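Local atomic coordinates of vesicular integral-membrane protein VIP36 (Canis lupus familiaris, PDB entry 2DUQ), a protein that acts as a calcium-dependent intracellular lectin of the early secretory pathway, binding high-mannose glycans and helping to transport and sort the glycoproteins that carry them. Residues H10-P15 and I221-F226; F70-T75 and D216-I221. All blocks are in the same frame, centred on the assembly; numbering follows the deposited sequence.

Contact 1: residues H10-P15 and I221-F226; sequences HSLIKP and ISMKLF
Leu-12 and Met-223 join the N-terminal segment 10-15 to strand 221-226 through a single antiparallel bridge, a hydrogen-bonded pair. Leu-12 N donates to Met-223 O at 2.7 Å, and Met-223 N returns a bond to Leu-12 O at 2.9 Å, set on a lone pair. Leu-12 O also receives a CA-H...O contact from Ser-222 CA. Beyond the bridge a side chain takes over the backbone's part: Leu-225 N points almost straight (177°) at Ser-11 OG, 3.1 Å away. The hydroxyl lies beside its own backbone N (chi1 -55°), and it also bonds Lys-7 O, linking two backbone groups through one oxygen. Next to it, Leu-225 CB packs against His-10 CB at 3.9 Å, and the imidazole is held by Asn-55 OD1 through ND1.

The apolar part centres on Leu-12, whose CD2 meets the terminal methyl CE of Met-223 at 4.0 Å. A bend at chi3 (-83°) brings that methyl back toward the leucine, and Trp-27 and Ile-53 of the facing sheet touch both residues. Ile-13 and Lys-224 cross at about a right angle, CG1 to CG at 4.2 Å. Lys-14 stretches its extended chain past Ile-221, laying CE 3.5 Å from the CG2 methyl, and its NZ bonds Gln-38.

Segment 10-15 adds this short bridge on the edge of strand 217-227 opposite strand 64-73, in the back sheet of the lectin sandwich. On the other edge a classic beta bulge sets Ile-221 and Ser-222 against the single residue His-69. Three hydrogen bonds, one of them through a side-chain oxygen, fix the register; His-10 O, buried with no partner in the model, probably carries a small desolvation cost.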
# COMPACT_ATOMS: atom_id res chain seq x y z
N HIS A 10 -4.93 -13.25 -6.15
CA HIS A 10 -4.66 -11.85 -5.76
C HIS A 10 -3.81 -11.80 -4.51
O HIS A 10 -3.77 -10.79 -3.79
CB HIS A 10 -5.97 -11.10 -5.54
CG HIS A 10 -6.83 -11.04 -6.76
ND1 HIS A 10 -6.35 -10.64 -7.99
CD2 HIS A 10 -8.14 -11.32 -6.93
CE1 HIS A 10 -7.33 -10.68 -8.87
NE2 HIS A 10 -8.43 -11.09 -8.25
N SER A 11 -3.10 -12.90 -4.26
CA SER A 11 -2.28 -13.01 -3.08
C SER A 11 -0.84 -13.32 -3.45
O SER A 11 -0.59 -13.82 -4.54
CB SER A 11 -2.84 -14.08 -2.13
OG SER A 11 -4.20 -13.80 -1.81
N LEU A 12 0.07 -12.96 -2.55
CA LEU A 12 1.50 -13.32 -2.58
C LEU A 12 1.81 -14.11 -1.31
O LEU A 12 1.81 -13.57 -0.20
CB LEU A 12 2.38 -12.06 -2.68
CG LEU A 12 3.92 -12.24 -2.60
CD1 LEU A 12 4.51 -12.48 -3.97
CD2 LEU A 12 4.53 -10.99 -1.97
N ILE A 13 2.06 -15.41 -1.47
CA ILE A 13 2.21 -16.30 -0.32
C ILE A 13 3.39 -17.25 -0.52
O ILE A 13 3.51 -17.84 -1.59
CB ILE A 13 0.93 -17.15 -0.11
CG1 ILE A 13 -0.33 -16.25 -0.16
CG2 ILE A 13 1.01 -17.94 1.20
CD1 ILE A 13 -1.66 -17.01 -0.13
N LYS A 14 4.19 -17.45 0.53
CA LYS A 14 5.33 -18.38 0.47
C LYS A 14 4.84 -19.83 0.44
O LYS A 14 3.94 -20.18 1.21
CB LYS A 14 6.25 -18.22 1.67
CG LYS A 14 6.99 -16.92 1.75
CD LYS A 14 7.72 -16.88 3.07
CE LYS A 14 8.27 -15.52 3.33
NZ LYS A 14 9.30 -15.52 4.38
N PRO A 15 5.44 -20.67 -0.42
CA PRO A 15 6.51 -20.34 -1.37
C PRO A 15 5.96 -19.63 -2.62
O PRO A 15 4.99 -20.09 -3.23
CB PRO A 15 7.13 -21.70 -1.71
CG PRO A 15 6.02 -22.68 -1.49
CD PRO A 15 5.09 -22.11 -0.46
N ILE A 221 6.42 -9.42 2.56
CA ILE A 221 6.64 -10.84 2.87
C ILE A 221 5.46 -11.62 2.31
O ILE A 221 5.64 -12.62 1.60
CB ILE A 221 6.89 -11.04 4.38
CG1 ILE A 221 8.14 -10.26 4.79
CG2 ILE A 221 7.06 -12.52 4.71
CD1 ILE A 221 8.02 -9.59 6.08
N SER A 222 4.24 -11.14 2.58
CA SER A 222 3.05 -11.75 2.00
C SER A 222 1.93 -10.74 1.85
O SER A 222 1.88 -9.74 2.56
CB SER A 222 2.55 -12.91 2.89
OG SER A 222 2.09 -12.44 4.15
N MET A 223 1.05 -11.00 0.89
CA MET A 223 -0.16 -10.20 0.73
C MET A 223 -1.29 -11.19 0.52
O MET A 223 -1.23 -12.02 -0.40
CB MET A 223 -0.06 -9.25 -0.46
CG MET A 223 0.99 -8.13 -0.31
SD MET A 223 1.04 -7.06 -1.76
CE MET A 223 2.09 -7.97 -2.87
N LYS A 224 -2.30 -11.13 1.37
CA LYS A 224 -3.39 -12.10 1.35
C LYS A 224 -4.69 -11.35 1.19
O LYS A 224 -5.05 -10.55 2.05
CB LYS A 224 -3.39 -12.93 2.64
CG LYS A 224 -2.21 -13.91 2.72
CD LYS A 224 -2.20 -14.63 4.07
CE LYS A 224 -0.92 -15.45 4.22
NZ LYS A 224 -1.19 -16.74 4.94
N LEU A 225 -5.37 -11.60 0.07
CA LEU A 225 -6.61 -10.91 -0.27
C LEU A 225 -7.81 -11.83 -0.03
O LEU A 225 -7.90 -12.92 -0.61
CB LEU A 225 -6.56 -10.43 -1.72
CG LEU A 225 -7.49 -9.33 -2.29
CD1 LEU A 225 -8.74 -9.89 -2.81
CD2 LEU A 225 -7.74 -8.21 -1.27
N PHE A 226 -8.73 -11.35 0.79
CA PHE A 226 -9.93 -12.12 1.14
C PHE A 226 -11.18 -11.50 0.57
O PHE A 226 -11.38 -10.28 0.67
CB PHE A 226 -10.08 -12.24 2.65
CG PHE A 226 -8.93 -12.94 3.30
CD1 PHE A 226 -7.90 -12.21 3.88
CD2 PHE A 226 -8.88 -14.33 3.33
CE1 PHE A 226 -6.81 -12.85 4.47
CE2 PHE A 226 -7.81 -14.97 3.92
CZ PHE A 226 -6.78 -14.23 4.50

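Contact 2: residues F70-T75 and D216-I221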
# COMPACT_ATOMS: atom_id res chain seq x y z
N PHE A 70 4.64 -7.02 5.96
CA PHE A 70 5.69 -6.15 5.40
C PHE A 70 6.77 -6.01 6.45
O PHE A 70 6.52 -6.29 7.63
CB PHE A 70 5.11 -4.76 5.02
CG PHE A 70 4.71 -3.91 6.21
CD1 PHE A 70 3.43 -4.02 6.74
CD2 PHE A 70 5.62 -3.02 6.79
CE1 PHE A 70 3.05 -3.28 7.85
CE2 PHE A 70 5.26 -2.24 7.92
CZ PHE A 70 3.96 -2.37 8.46
N LYS A 71 7.97 -5.61 6.03
CA LYS A 71 9.03 -5.26 6.96
C LYS A 71 9.83 -4.08 6.41
O LYS A 71 10.41 -4.15 5.32
CB LYS A 71 9.95 -6.46 7.27
CG LYS A 71 10.80 -6.25 8.53
CD LYS A 71 11.82 -7.39 8.74
CE LYS A 71 12.99 -7.01 9.66
NZ LYS A 71 12.69 -6.26 10.93
N VAL A 72 9.86 -3.00 7.18
CA VAL A 72 10.68 -1.85 6.85
C VAL A 72 11.76 -1.80 7.90
O VAL A 72 11.47 -1.72 9.10
CB VAL A 72 9.88 -0.53 6.90
CG1 VAL A 72 10.79 0.66 6.53
CG2 VAL A 72 8.68 -0.59 5.97
N HIS A 73 13.01 -1.85 7.45
CA HIS A 73 14.11 -1.99 8.39
C HIS A 73 15.38 -1.47 7.74
O HIS A 73 15.57 -1.64 6.55
CB HIS A 73 14.26 -3.46 8.81
CG HIS A 73 14.45 -4.42 7.67
ND1 HIS A 73 15.67 -4.99 7.38
CD2 HIS A 73 13.58 -4.93 6.77
CE1 HIS A 73 15.54 -5.83 6.37
NE2 HIS A 73 14.28 -5.80 5.97
N GLY A 74 16.24 -0.80 8.51
CA GLY A 74 17.50 -0.36 7.93
C GLY A 74 18.53 0.05 8.93
O GLY A 74 18.25 0.05 10.13
N THR A 75 19.71 0.41 8.44
CA THR A 75 20.83 0.78 9.30
C THR A 75 21.08 2.28 9.38
O THR A 75 22.07 2.71 9.97
CB THR A 75 22.12 0.04 8.88
OG1 THR A 75 22.41 0.32 7.51
CG2 THR A 75 21.96 -1.48 9.08
N ASP A 216 16.04 2.60 3.21
CA ASP A 216 15.62 1.55 4.14
C ASP A 216 15.38 0.33 3.25
O ASP A 216 15.16 0.49 2.05
CB ASP A 216 14.27 1.87 4.81
CG ASP A 216 14.39 2.29 6.27
OD1 ASP A 216 15.38 1.95 6.96
OD2 ASP A 216 13.43 2.95 6.74
N ASN A 217 15.44 -0.86 3.82
CA ASN A 217 14.86 -2.03 3.15
C ASN A 217 13.35 -1.94 3.26
O ASN A 217 12.84 -1.73 4.36
CB ASN A 217 15.30 -3.33 3.83
CG ASN A 217 16.80 -3.57 3.74
OD1 ASN A 217 17.32 -3.86 2.67
ND2 ASN A 217 17.51 -3.42 4.87
N HIS A 218 12.64 -2.07 2.14
CA HIS A 218 11.18 -2.06 2.17
C HIS A 218 10.75 -3.41 1.62
O HIS A 218 10.79 -3.62 0.40
CB HIS A 218 10.58 -0.92 1.31
CG HIS A 218 10.93 0.46 1.79
ND1 HIS A 218 11.99 1.18 1.28
CD2 HIS A 218 10.36 1.24 2.74
CE1 HIS A 218 12.06 2.35 1.90
NE2 HIS A 218 11.09 2.41 2.80
N ASP A 219 10.38 -4.32 2.52
CA ASP A 219 10.02 -5.71 2.14
C ASP A 219 8.52 -6.00 2.23
O ASP A 219 7.85 -5.62 3.18
CB ASP A 219 10.71 -6.72 3.08
CG ASP A 219 12.23 -6.66 3.04
OD1 ASP A 219 12.83 -6.12 2.07
OD2 ASP A 219 12.85 -7.19 3.98
N ILE A 220 8.02 -6.71 1.23
CA ILE A 220 6.73 -7.35 1.33
C ILE A 220 6.98 -8.84 1.50
O ILE A 220 7.72 -9.44 0.71
CB ILE A 220 5.91 -7.08 0.05
CG1 ILE A 220 5.82 -5.56 -0.20
CG2 ILE A 220 4.53 -7.75 0.11
CD1 ILE A 220 5.17 -4.74 0.94
N ILE A 221 6.42 -9.42 2.56
CA ILE A 221 6.64 -10.84 2.87
C ILE A 221 5.46 -11.62 2.31
O ILE A 221 5.64 -12.62 1.60
CB ILE A 221 6.89 -11.04 4.38
CG1 ILE A 221 8.14 -10.26 4.79
CG2 ILE A 221 7.06 -12.52 4.71
CD1 ILE A 221 8.02 -9.59 6.08
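His-73 O is gripped by two donors of one residue: Asn-217 N at 2.8 Å and Asn-217 ND2 at 3.1 Å, arriving from opposite faces of the carbonyl plane. They close one end of an antiparallel ladder between strands 64-73 and 217-227, neighbours in a sheet of the legume-lectin-like beta-sandwich. His-73 with Asn-217 and Lys-71 with Asp-219 form hydrogen-bonded pairs; Val-72 and His-218 form the non-hydrogen-bonded pair between them, and Phe-70 with Ile-220 makes a second one beyond Lys-71.

On the face carrying Lys-71, His-73, Asn-217 and Asp-219, the His-73 ring is fixed from several directions. CG stands between the backbone N and the carbonyl carbon (chi1 57°), which folds the imidazole over the partner strand. Asn-217 CB lies over one face in a CH-pi contact, 3.6 Å from the ring centroid, and Lys-71 CE covers the opposite face near the rim. Asp-219 OD1 makes a salt bridge with Arg-41, which probably helps hold its carboxylate in place for His-73.

The other face is apolar in part and turns toward the interior: Val-72 CG1 meets His-218 CD2 at 3.9 Å, and both residues touch Ile-85. His-218 ND1 bonds Thr-43. Just before the strand, Asp-216 forms a salt bridge with Arg-159 and brings OD2 to within 3.5 Å of Val-72 CG1.

Back on the His-73 face, a nearly straight (168°) His-carboxylate bond completes the hold on the ring: His-73 NE2 donates in its ring plane to Asp-219 OD2 at 2.8 Å, meeting that oxygen from above the carboxylate plane.

How the contacts relate
Both contacts use strand 217-227 and share Ile-221. Strand 64-73 accompanies 217-227 through both contacts; on the other edge strand 40-43 gives way to segment 10-15. The CG2 methyl of Ile-221 serves contact 1, while CD1 reaches Phe-70 and Lys-71 in contact 2. The contact centres are 17 Å apart, yet they touch directly: Leu-12 CD2 packs 3.9 Å from Ile-220 CG2. Contact 2 lies toward the sugar-binding end. The side chain of His-218 is about 6 Å from that of Asp-83, a carbohydrate-binding residue, about 8 Å from the bound mannose and about 10 Å from a calcium ion. Contact 1 lies away from these sites, at the other end of the strand.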